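Local coordinates for probable thiosulfate sulfurtransferase (Thermus thermophilus, PDB 2EG4), which probably transfers sulfur from thiosulfate to acceptors such as cyanide, as rhodanese-family enzymes do, and binds a zinc ion, at residues 156-161 with 216-221. Sequence-based numbering, arbitrary orientation.
Sequences GRIPGS and GSMHEW. With ZN (zinc ion), chain C; SO4 (sulfate ion), chain E.
Ile158 lies flat against one face of the Trp221 indole: its CG1 stands 3.8 Å from the centroid of the five-membered ring, 15° off the ring normal, a CH-pi contact. CD1 reaches on over the six-membered ring to CE3 (3.8 Å), and the CG2 branch meets CZ2. Trp221 CG is anti to the backbone N (chi1 -171°), which carries the indole off helix 217-223 toward the loop; its NE1 is hydrogen-bonded to Pro227 O. Met218, bent at chi2, packs alongside: SD touches Ile158 CG1 at 3.9 Å, while the terminal CE rests against the backbone, 3.6 Å from Arg157 C, and also touches Gly156 O, which accepts from Arg138. Ile158 opens a type II turn that closes at Ser161, whose N and OG both donate to Ile158 O. Away from helix 217-223, the Arg157 guanidinium meets a sulfate, probably from the crystallisation liquor, edge-on: NE donates to O4 (2.9 Å) and NH2 to O1, while Gly160 N also donates to O4. His219 ND1 binds zinc at 2.1 Å, with Cys151, Cys152 and His192 completing the site. The packing joins the last helix of the second rhodanese-like domain, beside its zinc site, to the loop entering edge strand 162-163.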
loop_
_atom_site.group_PDB
_atom_site.type_symbol
_atom_site.label_atom_id
_atom_site.label_comp_id
_atom_site.label_asym_id
_atom_site.label_seq_id
_atom_site.Cartn_x
_atom_site.Cartn_y
_atom_site.Cartn_z
ATOM N N GLY A 156 -18.037 -4.849 -10.378
ATOM C CA GLY A 156 -17.946 -3.634 -11.161
ATOM C C GLY A 156 -16.587 -2.999 -11.105
ATOM O O GLY A 156 -15.707 -3.462 -10.382
ATOM N N ARG A 157 -16.431 -1.938 -11.892
ATOM C CA ARG A 157 -15.194 -1.183 -11.992
ATOM C C ARG A 157 -15.552 0.284 -12.106
ATOM O O ARG A 157 -16.706 0.641 -12.372
ATOM C CB ARG A 157 -14.430 -1.595 -13.252
ATOM C CG ARG A 157 -15.247 -1.372 -14.520
ATOM C CD ARG A 157 -14.408 -1.506 -15.793
ATOM N NE ARG A 157 -15.216 -1.293 -17.000
ATOM C CZ ARG A 157 -16.019 -2.209 -17.536
ATOM N NH1 ARG A 157 -16.126 -3.410 -16.978
ATOM N NH2 ARG A 157 -16.705 -1.933 -18.637
ATOM N N ILE A 158 -14.565 1.139 -11.886
ATOM C CA ILE A 158 -14.770 2.567 -12.003
ATOM C C ILE A 158 -14.865 2.797 -13.513
ATOM O O ILE A 158 -14.027 2.323 -14.263
ATOM C CB ILE A 158 -13.584 3.334 -11.352
ATOM C CG1 ILE A 158 -13.663 3.143 -9.830
ATOM C CG2 ILE A 158 -13.631 4.831 -11.706
ATOM C CD1 ILE A 158 -12.475 3.696 -9.071
ATOM N N PRO A 159 -15.910 3.510 -13.969
ATOM C CA PRO A 159 -16.073 3.767 -15.410
ATOM C C PRO A 159 -14.854 4.440 -16.019
ATOM O O PRO A 159 -14.301 5.375 -15.439
ATOM C CB PRO A 159 -17.317 4.654 -15.463
ATOM C CG PRO A 159 -18.095 4.245 -14.198
ATOM C CD PRO A 159 -16.966 4.184 -13.194
ATOM N N GLY A 160 -14.431 3.955 -17.187
ATOM C CA GLY A 160 -13.290 4.549 -17.864
ATOM C C GLY A 160 -11.926 3.999 -17.484
ATOM O O GLY A 160 -10.923 4.317 -18.116
ATOM N N SER A 161 -11.869 3.168 -16.447
ATOM C CA SER A 161 -10.588 2.614 -16.022
ATOM C C SER A 161 -10.082 1.530 -16.977
ATOM O O SER A 161 -10.856 0.940 -17.730
ATOM C CB SER A 161 -10.722 2.012 -14.621
ATOM O OG SER A 161 -11.668 0.968 -14.648
ATOM N N GLY A 216 -9.084 4.083 -0.845
ATOM C CA GLY A 216 -10.459 3.648 -0.604
ATOM C C GLY A 216 -10.846 2.535 -1.550
ATOM O O GLY A 216 -11.560 1.556 -1.200
ATOM N N SER A 217 -10.364 2.677 -2.778
ATOM C CA SER A 217 -10.588 1.706 -3.840
ATOM C C SER A 217 -12.050 1.345 -4.070
ATOM O O SER A 217 -12.952 2.096 -3.695
ATOM C CB SER A 217 -9.775 0.431 -3.592
ATOM O OG SER A 217 -8.459 0.564 -4.108
ATOM N N MET A 218 -12.278 0.200 -4.713
ATOM C CA MET A 218 -13.639 -0.244 -5.051
ATOM C C MET A 218 -14.597 -0.416 -3.858
ATOM O O MET A 218 -15.802 -0.170 -3.979
ATOM C CB MET A 218 -13.563 -1.545 -5.869
ATOM C CG MET A 218 -14.615 -1.670 -6.963
ATOM S SD MET A 218 -14.549 -0.334 -8.231
ATOM C CE MET A 218 -16.271 -0.306 -8.650
ATOM N N HIS A 219 -14.085 -0.832 -2.706
ATOM C CA HIS A 219 -14.970 -0.965 -1.554
ATOM C C HIS A 219 -15.587 0.398 -1.231
ATOM O O HIS A 219 -16.811 0.527 -1.126
ATOM C CB HIS A 219 -14.213 -1.510 -0.331
ATOM C CG HIS A 219 -15.105 -1.837 0.826
ATOM N ND1 HIS A 219 -15.713 -3.066 0.973
ATOM C CD2 HIS A 219 -15.529 -1.081 1.868
ATOM C CE1 HIS A 219 -16.472 -3.053 2.055
ATOM N NE2 HIS A 219 -16.379 -1.862 2.614
ATOM N N GLU A 220 -14.757 1.431 -1.100
ATOM C CA GLU A 220 -15.297 2.744 -0.789
ATOM C C GLU A 220 -16.187 3.248 -1.913
ATOM O O GLU A 220 -17.267 3.765 -1.669
ATOM C CB GLU A 220 -14.190 3.758 -0.566
ATOM C CG GLU A 220 -14.753 5.136 -0.305
ATOM C CD GLU A 220 -13.698 6.194 -0.266
ATOM O OE1 GLU A 220 -12.808 6.186 -1.151
ATOM O OE2 GLU A 220 -13.765 7.056 0.640
ATOM N N TRP A 221 -15.730 3.071 -3.149
ATOM C CA TRP A 221 -16.473 3.547 -4.313
ATOM C C TRP A 221 -17.905 3.031 -4.304
ATOM O O TRP A 221 -18.848 3.782 -4.556
ATOM C CB TRP A 221 -15.743 3.130 -5.606
ATOM C CG TRP A 221 -16.313 3.746 -6.880
ATOM C CD1 TRP A 221 -17.317 3.247 -7.667
ATOM C CD2 TRP A 221 -15.892 4.974 -7.500
ATOM N NE1 TRP A 221 -17.547 4.094 -8.744
ATOM C CE2 TRP A 221 -16.689 5.158 -8.662
ATOM C CE3 TRP A 221 -14.924 5.933 -7.189
ATOM C CZ2 TRP A 221 -16.539 6.270 -9.510
ATOM C CZ3 TRP A 221 -14.768 7.036 -8.029
ATOM C CH2 TRP A 221 -15.572 7.192 -9.180
HETATM ZN ZN ZN C . -15.689 -4.801 -0.271
HETATM S S SO4 E . -16.118 1.607 -19.417
HETATM O O1 SO4 E . -17.430 0.890 -19.532
HETATM O O2 SO4 E . -15.167 1.112 -20.466
HETATM O O3 SO4 E . -16.346 3.077 -19.605
HETATM O O4 SO4 E . -15.524 1.363 -18.062
#